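PDB 2IMR: hypothetical protein DR_0824 from Deinococcus radiodurans, which catalyses the zinc-dependent deamination of aminodeoxyfutalosine to futalosine in menaquinone biosynthesis, and more weakly deaminates adenosine and related nucleosides. Local coordinates for residues A[37-42]-A[59-64]; A[110-115]-A[265-270]; A[133-138]-A[163-168]. All blocks are in the same frame, centred on the assembly; numbering follows the deposited sequence.

Interaction 1 (A[37-42]-A[59-64]); sequences TPRLLT and VVVVGE
Arg-39 lays its guanidinium over the side chain of Val-61, with Val-61 CG1 3.9 Å from Arg-39 NH1. The two residues are paired on antiparallel strands, 38-42 and 59-62. These are neighbours in a small mixed sheet that lies apart from the TIM-barrel body of the amidohydrolase, well away from the zinc site. Arg-39 and Val-61 form a hydrogen-bonded pair: Arg-39 N reaches Val-61 O at 2.8 Å, and Val-61 N returns a bond to Arg-39 O. Leu-41 and Val-59 pair in the same way, and their side chains lie on the same face as Arg-39. The other face carries Pro-38, Leu-40, Val-60 and Val-62. There Pro-38 CB meets Val-60 CG1 at 3.6 Å, and Leu-40 CD1 touches Val-60 CG2 at 4.0 Å. Leu-75 of helix 72-78 touches both Leu-40 and Val-60 on this face. Arg-39 NH1 donates to Gly-63 O at 3.2 Å, close to the guanidinium plane. One water accepts from Arg-39 NH1 and Gly-63 N and donates to Thr-37 O. A second water accepts from Arg-39 NH2 and donates to Gly-63 O, 2.6 Å away.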
loop_
_atom_site.group_PDB
_atom_site.type_symbol
_atom_site.label_atom_id
_atom_site.label_comp_id
_atom_site.label_asym_id
_atom_site.label_seq_id
_atom_site.Cartn_x
_atom_site.Cartn_y
_atom_site.Cartn_z
ATOM N N THR A 37 -13.495 25.129 -29.987
ATOM C CA THR A 37 -12.420 24.400 -30.657
ATOM C C THR A 37 -11.912 23.231 -29.820
ATOM O O THR A 37 -11.135 23.418 -28.882
ATOM C CB THR A 37 -11.232 25.330 -30.967
ATOM O OG1 THR A 37 -11.699 26.483 -31.679
ATOM C CG2 THR A 37 -10.196 24.603 -31.809
ATOM N N PRO A 38 -12.342 22.005 -30.156
ATOM C CA PRO A 38 -11.927 20.801 -29.430
ATOM C C PRO A 38 -10.437 20.505 -29.573
ATOM O O PRO A 38 -9.835 20.778 -30.608
ATOM C CB PRO A 38 -12.781 19.700 -30.063
ATOM C CG PRO A 38 -13.997 20.444 -30.556
ATOM C CD PRO A 38 -13.380 21.680 -31.150
ATOM N N ARG A 39 -9.846 19.952 -28.521
ATOM C CA ARG A 39 -8.439 19.585 -28.541
ATOM C C ARG A 39 -8.390 18.103 -28.203
ATOM O O ARG A 39 -9.041 17.661 -27.259
ATOM C CB ARG A 39 -7.650 20.368 -27.488
ATOM C CG ARG A 39 -7.911 21.862 -27.501
ATOM C CD ARG A 39 -6.778 22.632 -26.841
ATOM N NE ARG A 39 -6.533 22.233 -25.458
ATOM C CZ ARG A 39 -7.394 22.395 -24.459
ATOM N NH1 ARG A 39 -8.583 22.948 -24.674
ATOM N NH2 ARG A 39 -7.053 22.023 -23.234
ATOM N N LEU A 40 -7.630 17.346 -28.984
ATOM C CA LEU A 40 -7.493 15.915 -28.763
ATOM C C LEU A 40 -6.154 15.609 -28.114
ATOM O O LEU A 40 -5.106 15.673 -28.760
ATOM C CB LEU A 40 -7.595 15.160 -30.092
ATOM C CG LEU A 40 -7.198 13.681 -30.068
ATOM C CD1 LEU A 40 -8.053 12.923 -29.060
ATOM C CD2 LEU A 40 -7.363 13.097 -31.464
ATOM N N LEU A 41 -6.194 15.288 -26.826
ATOM C CA LEU A 41 -4.978 14.959 -26.099
ATOM C C LEU A 41 -4.828 13.449 -26.126
ATOM O O LEU A 41 -5.714 12.730 -25.668
ATOM C CB LEU A 41 -5.074 15.439 -24.652
ATOM C CG LEU A 41 -5.652 16.836 -24.414
ATOM C CD1 LEU A 41 -5.349 17.253 -22.991
ATOM C CD2 LEU A 41 -5.068 17.838 -25.391
ATOM N N THR A 42 -3.714 12.966 -26.664
ATOM C CA THR A 42 -3.491 11.527 -26.732
ATOM C C THR A 42 -2.452 11.055 -25.717
ATOM O O THR A 42 -1.525 11.786 -25.366
ATOM C CB THR A 42 -3.039 11.095 -28.137
ATOM O OG1 THR A 42 -1.771 11.689 -28.441
ATOM C CG2 THR A 42 -4.059 11.536 -29.176
ATOM N N VAL A 59 -8.388 12.091 -24.908
ATOM C CA VAL A 59 -9.409 12.889 -24.256
ATOM C C VAL A 59 -9.643 14.134 -25.094
ATOM O O VAL A 59 -8.700 14.850 -25.419
ATOM C CB VAL A 59 -8.970 13.339 -22.849
ATOM C CG1 VAL A 59 -10.067 14.158 -22.201
ATOM C CG2 VAL A 59 -8.636 12.125 -21.990
ATOM N N VAL A 60 -10.889 14.386 -25.473
ATOM C CA VAL A 60 -11.166 15.585 -26.247
ATOM C C VAL A 60 -11.635 16.637 -25.261
ATOM O O VAL A 60 -12.563 16.415 -24.484
ATOM C CB VAL A 60 -12.247 15.360 -27.324
ATOM C CG1 VAL A 60 -12.561 16.682 -28.025
ATOM C CG2 VAL A 60 -11.750 14.354 -28.344
ATOM N N VAL A 61 -10.973 17.783 -25.284
ATOM C CA VAL A 61 -11.319 18.856 -24.376
ATOM C C VAL A 61 -11.799 20.073 -25.153
ATOM O O VAL A 61 -11.236 20.425 -26.188
ATOM C CB VAL A 61 -10.099 19.249 -23.504
ATOM C CG1 VAL A 61 -10.478 20.352 -22.532
ATOM C CG2 VAL A 61 -9.595 18.030 -22.743
ATOM N N VAL A 62 -12.865 20.685 -24.657
ATOM C CA VAL A 62 -13.419 21.886 -25.267
ATOM C C VAL A 62 -13.350 22.935 -24.170
ATOM O O VAL A 62 -14.087 22.860 -23.187
ATOM C CB VAL A 62 -14.888 21.684 -25.693
ATOM C CG1 VAL A 62 -15.450 22.989 -26.249
ATOM C CG2 VAL A 62 -14.976 20.587 -26.742
ATOM N N GLY A 63 -12.454 23.903 -24.324
ATOM C CA GLY A 63 -12.307 24.917 -23.296
ATOM C C GLY A 63 -11.611 24.266 -22.111
ATOM O O GLY A 63 -10.456 23.858 -22.218
ATOM N N GLU A 64 -12.314 24.155 -20.988
ATOM C CA GLU A 64 -11.767 23.518 -19.791
ATOM C C GLU A 64 -12.664 22.352 -19.411
ATOM O O GLU A 64 -12.651 21.890 -18.267
ATOM C CB GLU A 64 -11.731 24.500 -18.618
ATOM C CG GLU A 64 -10.852 25.713 -18.815
ATOM C CD GLU A 64 -10.868 26.624 -17.605
ATOM O OE1 GLU A 64 -10.466 26.169 -16.513
ATOM O OE2 GLU A 64 -11.292 27.792 -17.740
HETATM O O HOH W 1 -10.502 24.180 -26.355
HETATM O O HOH W 2 -8.342 22.955 -21.018
#

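Interaction 2 (A[110-115]-A[265-270]); sequences QALPYF and ALYPHT
Tyr-267 reaches across to the backbone of Ala-111 and donates its phenol proton to it. Tyr-267 OH lies 2.6 Å from Ala-111 O. This is the tight part of the contact. The carbonyl oxygen sits at the edge of the tyrosine ring, near its plane. From the side of the carbonyl, the donor is tilted 26° from the carbonyl plane. Tyr-267 CB points toward segment 110-115, and CG, anti to its own carbonyl carbon (chi1 -63°), starts the ring in that direction. Ala-111 CB packs near the hydroxyl as well, 3.8 Å from Tyr-267 OH. Tyr-267 is buried, and its ring also meets Trp-259 edge-to-face.

The other part is looser and lies nearer solvent. Leu-266 brings one methyl against the backbone and the base of the side chain of Gln-110. Leu-266 CD1 is 4.0 Å from Gln-110 O and 4.1 Å from Gln-110 CB. Both residues are partly exposed, and no polar bond joins them.

Beyond Ala-111 the chain turns toward the active site. Leu-112 CB lies above one face of the Tyr-114 ring, toward its rim, and Tyr-114 OH bonds Glu-243, the proton donor by similarity. The contact joins the helical segment 110-115 to the loop before helix 271-275 in an amidohydrolase TIM barrel. The first of them lies beside the probable substrate pocket, with Leu-112 near His-213 and Glu-243.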
loop_
_atom_site.group_PDB
_atom_site.type_symbol
_atom_site.label_atom_id
_atom_site.label_comp_id
_atom_site.label_asym_id
_atom_site.label_seq_id
_atom_site.Cartn_x
_atom_site.Cartn_y
_atom_site.Cartn_z
ATOM N N GLN A 110 14.736 -1.793 14.230
ATOM C CA GLN A 110 15.515 -2.735 15.023
ATOM C C GLN A 110 14.934 -4.144 14.979
ATOM O O GLN A 110 15.671 -5.126 15.028
ATOM C CB GLN A 110 15.597 -2.260 16.480
ATOM C CG GLN A 110 16.448 -1.008 16.677
ATOM C CD GLN A 110 16.628 -0.642 18.142
ATOM O OE1 GLN A 110 15.682 -0.214 18.812
ATOM N NE2 GLN A 110 17.846 -0.816 18.648
ATOM N N ALA A 111 13.613 -4.239 14.879
ATOM C CA ALA A 111 12.941 -5.533 14.845
ATOM C C ALA A 111 13.149 -6.302 13.542
ATOM O O ALA A 111 13.018 -7.524 13.515
ATOM C CB ALA A 111 11.454 -5.339 15.089
ATOM N N LEU A 112 13.473 -5.591 12.467
ATOM C CA LEU A 112 13.661 -6.223 11.162
ATOM C C LEU A 112 15.118 -6.209 10.683
ATOM O O LEU A 112 15.603 -5.212 10.144
ATOM C CB LEU A 112 12.755 -5.535 10.136
ATOM C CG LEU A 112 11.281 -5.429 10.555
ATOM C CD1 LEU A 112 10.453 -4.833 9.420
ATOM C CD2 LEU A 112 10.751 -6.810 10.923
ATOM N N PRO A 113 15.828 -7.333 10.860
ATOM C CA PRO A 113 17.230 -7.495 10.470
ATOM C C PRO A 113 17.601 -7.049 9.059
ATOM O O PRO A 113 18.615 -6.374 8.871
ATOM C CB PRO A 113 17.471 -8.988 10.683
ATOM C CG PRO A 113 16.609 -9.282 11.863
ATOM C CD PRO A 113 15.329 -8.562 11.502
ATOM N N TYR A 114 16.787 -7.414 8.070
ATOM C CA TYR A 114 17.097 -7.054 6.692
ATOM C C TYR A 114 17.083 -5.558 6.400
ATOM O O TYR A 114 17.634 -5.119 5.389
ATOM C CB TYR A 114 16.188 -7.814 5.716
ATOM C CG TYR A 114 14.710 -7.663 5.954
ATOM C CD1 TYR A 114 13.979 -6.670 5.302
ATOM C CD2 TYR A 114 14.031 -8.529 6.816
ATOM C CE1 TYR A 114 12.616 -6.542 5.494
ATOM C CE2 TYR A 114 12.659 -8.407 7.019
ATOM C CZ TYR A 114 11.958 -7.410 6.351
ATOM O OH TYR A 114 10.601 -7.281 6.536
ATOM N N PHE A 115 16.464 -4.768 7.273
ATOM C CA PHE A 115 16.471 -3.325 7.077
ATOM C C PHE A 115 17.881 -2.846 7.414
ATOM O O PHE A 115 18.412 -1.934 6.784
ATOM C CB PHE A 115 15.469 -2.626 8.002
ATOM C CG PHE A 115 14.138 -2.354 7.364
ATOM C CD1 PHE A 115 13.308 -3.401 6.974
ATOM C CD2 PHE A 115 13.709 -1.049 7.159
ATOM C CE1 PHE A 115 12.070 -3.152 6.393
ATOM C CE2 PHE A 115 12.469 -0.787 6.574
ATOM C CZ PHE A 115 11.648 -1.844 6.192
ATOM N N ALA A 265 16.482 -9.627 22.891
ATOM C CA ALA A 265 15.584 -9.046 23.882
ATOM C C ALA A 265 14.232 -8.603 23.319
ATOM O O ALA A 265 13.276 -8.431 24.069
ATOM C CB ALA A 265 16.273 -7.869 24.574
ATOM N N LEU A 266 14.145 -8.435 22.004
ATOM C CA LEU A 266 12.901 -7.982 21.380
ATOM C C LEU A 266 11.892 -9.081 21.053
ATOM O O LEU A 266 10.764 -8.783 20.655
ATOM C CB LEU A 266 13.210 -7.219 20.089
ATOM C CG LEU A 266 14.197 -6.051 20.130
ATOM C CD1 LEU A 266 14.195 -5.353 18.772
ATOM C CD2 LEU A 266 13.810 -5.072 21.220
ATOM N N TYR A 267 12.285 -10.340 21.226
ATOM C CA TYR A 267 11.403 -11.460 20.896
ATOM C C TYR A 267 11.475 -12.626 21.877
ATOM O O TYR A 267 12.421 -12.743 22.651
ATOM C CB TYR A 267 11.794 -12.082 19.547
ATOM C CG TYR A 267 11.681 -11.234 18.306
ATOM C CD1 TYR A 267 12.704 -10.362 17.925
ATOM C CD2 TYR A 267 10.583 -11.371 17.462
ATOM C CE1 TYR A 267 12.630 -9.651 16.719
ATOM C CE2 TYR A 267 10.498 -10.673 16.264
ATOM C CZ TYR A 267 11.521 -9.817 15.897
ATOM O OH TYR A 267 11.414 -9.135 14.709
ATOM N N PRO A 268 10.461 -13.507 21.843
ATOM C CA PRO A 268 10.452 -14.684 22.715
ATOM C C PRO A 268 11.653 -15.491 22.205
ATOM O O PRO A 268 12.203 -15.176 21.149
ATOM C CB PRO A 268 9.128 -15.355 22.369
ATOM C CG PRO A 268 8.238 -14.186 22.099
ATOM C CD PRO A 268 9.126 -13.287 21.252
ATOM N N HIS A 269 12.052 -16.535 22.920
ATOM C CA HIS A 269 13.214 -17.317 22.515
ATOM C C HIS A 269 13.078 -18.137 21.228
ATOM O O HIS A 269 14.083 -18.469 20.601
ATOM C CB HIS A 269 13.645 -18.220 23.673
ATOM C CG HIS A 269 14.094 -17.465 24.888
ATOM N ND1 HIS A 269 15.308 -16.816 24.955
ATOM C CD2 HIS A 269 13.486 -17.249 26.079
ATOM C CE1 HIS A 269 15.431 -16.236 26.136
ATOM N NE2 HIS A 269 14.338 -16.483 26.837
ATOM N N THR A 270 11.850 -18.459 20.832
ATOM C CA THR A 270 11.625 -19.234 19.609
ATOM C C THR A 270 10.478 -18.634 18.806
ATOM O O THR A 270 9.577 -18.018 19.369
ATOM C CB THR A 270 11.240 -20.701 19.909
ATOM O OG1 THR A 270 10.002 -20.726 20.626
ATOM C CG2 THR A 270 12.326 -21.392 20.735
#

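Interaction 3 (A[133-138]-A[163-168]); sequences AAQAGA and LAREDL
The guanidinium of Arg-165 carries the methyl of Ala-138 on one face, with Ala-138 CB 3.4 Å above the plane and over its centre. At the edge, in plane, lie Gln-135 CD and the carboxylate oxygen Asp-167 OD2. The amide plane of Gln-135 is turned 38° from the guanidinium.

Arg-165 NH1 serves the helix 130-143. It donates to Gln-135 OE1, and the 3.0 Å bond from Arg-165 NH1 to Gln-135 OE1 comes from 50° out of the carbonyl plane of the amide. A weak second bond runs from Arg-165 NH1 to the backbone Gln-135 O. The glutamine chain bends at chi2 (-79°), which brings CD to the guanidinium edge. Gln-135 OE1 also lies 3.2 Å from Arg-165 CD.

The remaining nitrogens grip Asp-167 side-on. Arg-165 NE donates to Asp-167 OD1 at 2.8 Å, and Arg-165 NH2 donates to Asp-167 OD2 at 2.7 Å. Each oxygen uses its syn lone pair. Asp-167 OD2 also bonds Thr-142 OG1, and Arg-165 NH2 has a second acidic partner in Asp-139.

Arg-165 and Asp-167 lie on a type I beta turn, residues 165-168, between helix 156-163 and strand 170-176 of the barrel. Leu-168 closes the contact with an apolar touch, Leu-168 CD2 to Ala-138 CB at 4.0 Å.

An alanine in place of Arg-165 would probably leave Asp-167 and Asp-139 without their cationic mate, Gln-135 OE1 without this donor, and the methyl of Ala-138 without its flat cover.

The arginine charge is probably balanced by Asp-167 on the turn and Asp-139 on helix 130-143. The bond to Gln-135 OE1 and the side-on pair to Asp-167 would probably limit rotation of the guanidinium.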
loop_
_atom_site.group_PDB
_atom_site.type_symbol
_atom_site.label_atom_id
_atom_site.label_comp_id
_atom_site.label_asym_id
_atom_site.label_seq_id
_atom_site.Cartn_x
_atom_site.Cartn_y
_atom_site.Cartn_z
ATOM N N ALA A 133 7.828 15.866 10.999
ATOM C CA ALA A 133 8.176 15.102 9.807
ATOM C C ALA A 133 6.941 14.503 9.133
ATOM O O ALA A 133 6.877 14.416 7.911
ATOM C CB ALA A 133 9.160 13.999 10.171
ATOM N N ALA A 134 5.967 14.084 9.935
ATOM C CA ALA A 134 4.741 13.498 9.397
ATOM C C ALA A 134 3.926 14.552 8.650
ATOM O O ALA A 134 3.410 14.296 7.560
ATOM C CB ALA A 134 3.909 12.894 10.526
ATOM N N GLN A 135 3.810 15.736 9.245
ATOM C CA GLN A 135 3.060 16.829 8.638
ATOM C C GLN A 135 3.679 17.219 7.305
ATOM O O GLN A 135 2.970 17.533 6.353
ATOM C CB GLN A 135 3.035 18.045 9.572
ATOM C CG GLN A 135 2.277 17.819 10.873
ATOM C CD GLN A 135 0.768 17.916 10.713
ATOM O OE1 GLN A 135 0.198 17.418 9.744
ATOM N NE2 GLN A 135 0.110 18.546 11.683
ATOM N N ALA A 136 5.006 17.204 7.240
ATOM C CA ALA A 136 5.696 17.553 6.005
ATOM C C ALA A 136 5.407 16.493 4.942
ATOM O O ALA A 136 5.277 16.807 3.759
ATOM C CB ALA A 136 7.187 17.661 6.255
ATOM N N GLY A 137 5.312 15.235 5.370
ATOM C CA GLY A 137 5.015 14.166 4.432
ATOM C C GLY A 137 3.604 14.330 3.885
ATOM O O GLY A 137 3.362 14.167 2.694
ATOM N N ALA A 138 2.661 14.655 4.760
ATOM C CA ALA A 138 1.286 14.851 4.325
ATOM C C ALA A 138 1.241 16.024 3.344
ATOM O O ALA A 138 0.495 15.995 2.367
ATOM C CB ALA A 138 0.387 15.126 5.528
ATOM N N LEU A 163 -5.057 12.887 11.790
ATOM C CA LEU A 163 -6.495 12.708 11.820
ATOM C C LEU A 163 -7.190 14.061 11.634
ATOM O O LEU A 163 -8.318 14.127 11.149
ATOM C CB LEU A 163 -6.883 12.060 13.153
ATOM C CG LEU A 163 -8.063 11.088 13.204
ATOM C CD1 LEU A 163 -8.050 10.139 12.007
ATOM C CD2 LEU A 163 -7.980 10.311 14.519
ATOM N N ALA A 164 -6.497 15.139 11.989
ATOM C CA ALA A 164 -7.050 16.490 11.874
ATOM C C ALA A 164 -6.736 17.187 10.546
ATOM O O ALA A 164 -7.139 18.333 10.331
ATOM C CB ALA A 164 -6.558 17.347 13.036
ATOM N N ARG A 165 -6.019 16.504 9.659
ATOM C CA ARG A 165 -5.674 17.076 8.359
ATOM C C ARG A 165 -6.879 17.032 7.424
ATOM O O ARG A 165 -7.261 15.972 6.931
ATOM C CB ARG A 165 -4.509 16.308 7.729
ATOM C CG ARG A 165 -3.167 16.479 8.440
ATOM C CD ARG A 165 -2.498 17.809 8.116
ATOM N NE ARG A 165 -2.227 17.944 6.686
ATOM C CZ ARG A 165 -1.039 18.252 6.174
ATOM N NH1 ARG A 165 -0.001 18.460 6.973
ATOM N NH2 ARG A 165 -0.890 18.354 4.858
ATOM N N GLU A 166 -7.472 18.193 7.173
ATOM C CA GLU A 166 -8.638 18.281 6.303
ATOM C C GLU A 166 -8.310 18.004 4.838
ATOM O O GLU A 166 -9.203 17.722 4.039
ATOM C CB GLU A 166 -9.272 19.670 6.432
ATOM C CG GLU A 166 -9.743 20.004 7.838
ATOM C CD GLU A 166 -10.342 21.395 7.934
ATOM O OE1 GLU A 166 -11.337 21.663 7.226
ATOM O OE2 GLU A 166 -9.818 22.220 8.714
ATOM N N ASP A 167 -7.028 18.064 4.490
ATOM C CA ASP A 167 -6.600 17.851 3.110
ATOM C C ASP A 167 -6.287 16.404 2.734
ATOM O O ASP A 167 -6.130 16.089 1.551
ATOM C CB ASP A 167 -5.388 18.739 2.808
ATOM C CG ASP A 167 -4.206 18.442 3.709
ATOM O OD1 ASP A 167 -4.414 18.257 4.927
ATOM O OD2 ASP A 167 -3.064 18.406 3.203
ATOM N N LEU A 168 -6.198 15.527 3.730
ATOM C CA LEU A 168 -5.904 14.114 3.483
ATOM C C LEU A 168 -7.160 13.270 3.300
ATOM O O LEU A 168 -8.228 13.601 3.819
ATOM C CB LEU A 168 -5.108 13.515 4.648
ATOM C CG LEU A 168 -3.647 13.901 4.874
ATOM C CD1 LEU A 168 -3.155 13.235 6.162
ATOM C CD2 LEU A 168 -2.800 13.459 3.687
#

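The three contacts hold different elements and do not touch. Interaction 1 lies in the small sheet, its centre about 34 Å from the centre of the chain, and is partly buried. It has the largest interface and the most backbone bonding. Interactions 2 and 3 belong to the amidohydrolase domain, interaction 3 nested in the chain loop that interaction 2 closes; their centres are about 31 Å apart. Interaction 2 is buried, beside the probable substrate pocket, with one phenol-to-carbonyl bond. Interaction 3 is partly buried, away from the annotated sites. Interactions 1 and 3 each use their own arginine: Arg-39 bonds a backbone carbonyl and two waters, Arg-165 a glutamine across the contact and carboxylates beside it.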